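Long-range contacts in metal-dependent hydrolase (Lactobacillus plantarum, PDB 2F6K), which probably catalyses decarboxylation of aminocarboxymuconate semialdehyde as a metal-dependent member of the amidohydrolase family, and holds a manganese ion: residues A[58-63]-A[125-130]; A[95-100]-A[119-124]. All coordinates share one frame; numbering follows the deposited sequence.

How the contacts relate
Both contacts belong to one side of a TIM-barrel domain, their centres about 11 Å apart. Contact 2 lies in the barrel wall and pairs Ala95 with strand 120-124. Contact 1 joins two loops beyond the C-terminal ends of the strands, and one of them, 125-130, continues directly from strand 120-124. Along the chain both segments of contact 2 fall between those of contact 1. His60 joins the two: its NE2 probably hydrogen-bonds Leu97 O, at 3.0 Å. The manganese ion, held by His7, His9, His154 and Asp266, is about 8 Å from the side chain of Thr122 and about 12 Å from that of His60.

Contact 1: residues A[58-63]-A[125-130]; sequences SPHVNF and TNSRGL
Two loops at the C-terminal end of the barrel meet here: 58-63, which follows strand 49-55, and the tight hairpin 125-130, where His60 faces Ser127. Ser127 OG comes in at the edge of the imidazole, near its plane, and makes a hydrogen bond of 2.8 Å with His60 ND1 that either partner could donate. His60 CG and Ser127 OG both stand anti to their backbone N (chi1 -176° and -179°). The far ring nitrogen, NE2, is bonded to Leu97 O, so the imidazole is gripped at both nitrogens and its rotation is fixed. Next to it, Asn62 and Arg128 cross at about a right angle. Arg128 CG lies 3.3 Å from Asn62 O, and its chain then bends at chi3 (74°). The guanidinium keeps Asn62 O at its edge, near its plane, while NH2 bonds Lys163 O of a second subunit. Within the hairpin, Asn126 OD1 accepts from Gly129 N at 2.9 Å, an Asx motif that begins just ahead of the turn. Ser127 to Leu130 form a type I' turn, and the whole is a two-residue beta-hairpin inserted after a strand of the amidohydrolase TIM barrel.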
loop_
_atom_site.group_PDB
_atom_site.type_symbol
_atom_site.label_atom_id
_atom_site.label_comp_id
_atom_site.label_asym_id
_atom_site.label_seq_id
_atom_site.Cartn_x
_atom_site.Cartn_y
_atom_site.Cartn_z
ATOM N N SER A 58 3.420 18.509 11.375
ATOM C CA SER A 58 3.477 17.676 10.185
ATOM C C SER A 58 2.547 18.322 9.173
ATOM O O SER A 58 1.691 19.121 9.544
ATOM C CB SER A 58 3.010 16.250 10.493
ATOM O OG SER A 58 1.629 16.205 10.792
ATOM N N PRO A 59 2.684 17.973 7.883
ATOM C CA PRO A 59 3.628 17.009 7.296
ATOM C C PRO A 59 5.085 17.433 7.418
ATOM O O PRO A 59 5.394 18.620 7.381
ATOM C CB PRO A 59 3.198 16.941 5.825
ATOM C CG PRO A 59 1.785 17.467 5.828
ATOM C CD PRO A 59 1.845 18.576 6.835
ATOM N N HIS A 60 5.973 16.453 7.557
ATOM C CA HIS A 60 7.407 16.708 7.654
ATOM C C HIS A 60 7.820 17.265 6.291
ATOM O O HIS A 60 7.126 17.039 5.300
ATOM C CB HIS A 60 8.159 15.404 7.941
ATOM C CG HIS A 60 9.627 15.592 8.158
ATOM N ND1 HIS A 60 10.581 14.917 7.424
ATOM C CD2 HIS A 60 10.307 16.397 9.010
ATOM C CE1 HIS A 60 11.785 15.303 7.813
ATOM N NE2 HIS A 60 11.646 16.200 8.773
ATOM N N VAL A 61 8.943 17.974 6.228
ATOM C CA VAL A 61 9.375 18.571 4.970
ATOM C C VAL A 61 10.204 17.692 4.046
ATOM O O VAL A 61 11.235 18.117 3.531
ATOM C CB VAL A 61 10.142 19.876 5.218
ATOM C CG1 VAL A 61 9.183 20.958 5.651
ATOM C CG2 VAL A 61 11.209 19.655 6.282
ATOM N N ASN A 62 9.751 16.464 3.832
ATOM C CA ASN A 62 10.435 15.543 2.928
ATOM C C ASN A 62 9.512 15.346 1.732
ATOM O O ASN A 62 8.585 14.540 1.789
ATOM C CB ASN A 62 10.679 14.202 3.623
ATOM C CG ASN A 62 11.177 13.124 2.671
ATOM O OD1 ASN A 62 11.315 11.966 3.064
ATOM N ND2 ASN A 62 11.450 13.497 1.418
ATOM N N PHE A 63 9.760 16.080 0.653
ATOM C CA PHE A 63 8.923 15.971 -0.537
ATOM C C PHE A 63 9.602 15.262 -1.696
ATOM O O PHE A 63 9.089 15.272 -2.810
ATOM C CB PHE A 63 8.462 17.359 -0.988
ATOM C CG PHE A 63 7.711 18.112 0.070
ATOM C CD1 PHE A 63 6.486 17.647 0.537
ATOM C CD2 PHE A 63 8.252 19.267 0.634
ATOM C CE1 PHE A 63 5.809 18.317 1.555
ATOM C CE2 PHE A 63 7.588 19.947 1.649
ATOM C CZ PHE A 63 6.364 19.471 2.113
ATOM N N THR A 125 7.059 10.924 13.282
ATOM C CA THR A 125 6.947 9.507 13.590
ATOM C C THR A 125 7.461 8.764 12.372
ATOM O O THR A 125 8.117 7.732 12.494
ATOM C CB THR A 125 5.495 9.113 13.866
ATOM O OG1 THR A 125 4.647 9.716 12.882
ATOM C CG2 THR A 125 5.077 9.581 15.260
ATOM N N ASN A 126 7.163 9.301 11.192
ATOM C CA ASN A 126 7.641 8.711 9.940
ATOM C C ASN A 126 7.733 9.812 8.900
ATOM O O ASN A 126 6.879 10.704 8.850
ATOM C CB ASN A 126 6.703 7.606 9.442
ATOM C CG ASN A 126 5.722 8.098 8.390
ATOM O OD1 ASN A 126 6.090 8.348 7.238
ATOM N ND2 ASN A 126 4.466 8.244 8.783
ATOM N N SER A 127 8.787 9.766 8.097
ATOM C CA SER A 127 8.984 10.748 7.048
ATOM C C SER A 127 8.900 9.954 5.765
ATOM O O SER A 127 9.815 9.202 5.435
ATOM C CB SER A 127 10.355 11.410 7.184
ATOM O OG SER A 127 10.551 12.390 6.176
ATOM N N ARG A 128 7.779 10.100 5.063
ATOM C CA ARG A 128 7.539 9.377 3.816
ATOM C C ARG A 128 7.908 7.899 3.900
ATOM O O ARG A 128 8.419 7.335 2.934
ATOM C CB ARG A 128 8.301 10.009 2.637
ATOM C CG ARG A 128 7.748 11.357 2.162
ATOM C CD ARG A 128 8.397 11.784 0.842
ATOM N NE ARG A 128 7.907 11.015 -0.303
ATOM C CZ ARG A 128 6.773 11.275 -0.953
ATOM N NH1 ARG A 128 6.009 12.287 -0.577
ATOM N NH2 ARG A 128 6.402 10.528 -1.983
ATOM N N GLY A 129 7.670 7.270 5.046
ATOM C CA GLY A 129 7.975 5.853 5.148
ATOM C C GLY A 129 9.117 5.447 6.058
ATOM O O GLY A 129 9.224 4.276 6.427
ATOM N N LEU A 130 9.994 6.387 6.399
ATOM C CA LEU A 130 11.092 6.074 7.305
ATOM C C LEU A 130 10.593 6.405 8.712
ATOM O O LEU A 130 10.488 7.573 9.084
ATOM C CB LEU A 130 12.337 6.905 6.973
ATOM C CG LEU A 130 13.630 6.437 7.665
ATOM C CD1 LEU A 130 14.824 7.182 7.101
ATOM C CD2 LEU A 130 13.530 6.660 9.161
#

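Contact 2: residues A[95-100]-A[119-124]; sequences ASLPIP and LGVTVP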
loop_
_atom_site.group_PDB
_atom_site.type_symbol
_atom_site.label_atom_id
_atom_site.label_comp_id
_atom_site.label_asym_id
_atom_site.label_seq_id
_atom_site.Cartn_x
_atom_site.Cartn_y
_atom_site.Cartn_z
ATOM N N ALA A 95 14.388 22.084 17.218
ATOM C CA ALA A 95 14.822 22.070 15.833
ATOM C C ALA A 95 14.295 20.871 15.046
ATOM O O ALA A 95 14.119 19.778 15.597
ATOM C CB ALA A 95 16.334 22.093 15.775
ATOM N N SER A 96 14.042 21.078 13.755
ATOM C CA SER A 96 13.590 19.997 12.887
ATOM C C SER A 96 14.854 19.382 12.285
ATOM O O SER A 96 15.911 20.013 12.291
ATOM C CB SER A 96 12.680 20.528 11.774
ATOM O OG SER A 96 11.429 20.937 12.293
ATOM N N LEU A 97 14.750 18.159 11.774
ATOM C CA LEU A 97 15.902 17.483 11.198
ATOM C C LEU A 97 15.643 17.072 9.752
ATOM O O LEU A 97 14.547 16.625 9.408
ATOM C CB LEU A 97 16.253 16.246 12.027
ATOM C CG LEU A 97 16.526 16.454 13.517
ATOM C CD1 LEU A 97 16.880 15.118 14.154
ATOM C CD2 LEU A 97 17.657 17.439 13.710
ATOM N N PRO A 98 16.661 17.208 8.890
ATOM C CA PRO A 98 16.546 16.853 7.474
ATOM C C PRO A 98 16.473 15.347 7.233
ATOM O O PRO A 98 17.151 14.808 6.357
ATOM C CB PRO A 98 17.790 17.493 6.865
ATOM C CG PRO A 98 18.795 17.316 7.950
ATOM C CD PRO A 98 18.012 17.704 9.195
ATOM N N ILE A 99 15.660 14.663 8.031
ATOM C CA ILE A 99 15.467 13.229 7.868
ATOM C C ILE A 99 14.816 13.068 6.495
ATOM O O ILE A 99 14.045 13.937 6.078
ATOM C CB ILE A 99 14.544 12.688 8.971
ATOM C CG1 ILE A 99 15.316 12.663 10.301
ATOM C CG2 ILE A 99 13.998 11.316 8.590
ATOM C CD1 ILE A 99 14.490 12.227 11.501
ATOM N N PRO A 100 15.070 11.950 5.788
ATOM C CA PRO A 100 15.882 10.757 6.047
ATOM C C PRO A 100 17.364 10.820 5.694
ATOM O O PRO A 100 17.981 9.779 5.480
ATOM C CB PRO A 100 15.190 9.712 5.201
ATOM C CG PRO A 100 14.959 10.495 3.930
ATOM C CD PRO A 100 14.404 11.822 4.473
ATOM N N LEU A 119 16.231 23.983 22.128
ATOM C CA LEU A 119 16.033 23.327 23.418
ATOM C C LEU A 119 16.031 21.823 23.211
ATOM O O LEU A 119 15.988 21.051 24.170
ATOM C CB LEU A 119 14.698 23.763 24.048
ATOM C CG LEU A 119 14.563 25.271 24.317
ATOM C CD1 LEU A 119 13.185 25.604 24.851
ATOM C CD2 LEU A 119 15.640 25.705 25.308
ATOM N N GLY A 120 16.075 21.423 21.945
ATOM C CA GLY A 120 16.059 20.015 21.592
ATOM C C GLY A 120 15.576 19.859 20.159
ATOM O O GLY A 120 15.633 20.804 19.383
ATOM N N VAL A 121 15.099 18.676 19.794
ATOM C CA VAL A 121 14.625 18.478 18.436
ATOM C C VAL A 121 13.227 17.878 18.384
ATOM O O VAL A 121 12.743 17.290 19.357
ATOM C CB VAL A 121 15.566 17.543 17.629
ATOM C CG1 VAL A 121 16.971 18.111 17.600
ATOM C CG2 VAL A 121 15.561 16.150 18.230
ATOM N N THR A 122 12.579 18.060 17.239
ATOM C CA THR A 122 11.262 17.494 17.009
ATOM C C THR A 122 11.439 16.600 15.795
ATOM O O THR A 122 12.128 16.977 14.850
ATOM C CB THR A 122 10.192 18.569 16.707
ATOM O OG1 THR A 122 8.960 17.918 16.367
ATOM C CG2 THR A 122 10.602 19.446 15.555
ATOM N N VAL A 123 10.843 15.416 15.826
ATOM C CA VAL A 123 10.968 14.494 14.708
ATOM C C VAL A 123 9.631 13.865 14.324
ATOM O O VAL A 123 8.741 13.673 15.166
ATOM C CB VAL A 123 11.994 13.365 15.027
ATOM C CG1 VAL A 123 13.357 13.978 15.308
ATOM C CG2 VAL A 123 11.529 12.534 16.234
ATOM N N PRO A 124 9.469 13.536 13.037
ATOM C CA PRO A 124 8.228 12.926 12.567
ATOM C C PRO A 124 8.220 11.445 12.894
ATOM O O PRO A 124 9.256 10.784 12.799
ATOM C CB PRO A 124 8.281 13.175 11.066
ATOM C CG PRO A 124 9.738 13.015 10.772
ATOM C CD PRO A 124 10.391 13.785 11.914
HETATM O O HOH W 1 12.094 17.305 12.019
#
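Ala95 and Val121 form a parallel beta bridge between neighbouring strands, with their CA atoms 4.4 Å apart. Two backbone hydrogen bonds make it: Ala95 N gives to Gly120 O at 2.8 Å, and Ala95 O accepts from Thr122 N, also at 2.8 Å. One residue on the first strand thus spans two peptides of the second, the usual parallel pattern. Val121 CA also approaches Ala95 O in a CA-H...O contact of 3.2 Å. The Thr122 methyl CG2 lies against two polar atoms, Ala95 O and Ser96 OG.

Past Ala95 the direct pairing gives way to a water bridge. Leu97 N donates to the water, which in turn donates to Thr122 O at 2.9 Å. The water therefore satisfies two buried backbone groups where the chains diverge, Leu97 N and Thr122 O being 4.2 Å apart.

The remaining contact is apolar. The two methyls of Leu97 divide between two valines: CD2 meets Val121 CG1 at 4.0 Å, while CD1 meets Val123 CG1 at 3.9 Å. Leu97 crosses Val121 at about a right angle but lies side by side with Val123. Ile99 extends the row, its CD1 resting more loosely near Val123 CG1 and Pro124 CD.

Helix 102-114 connects the two strands in a beta-alpha-beta crossover and packs back on the contact, with Ala112 against Ala95 and both Thr108 and Val109 against Leu97. Helix 66-86 adds Asn77, whose OD1 accepts from Ser96 N, while strand 150-154 pairs with the other edge of strand 120-124 and continues the parallel barrel.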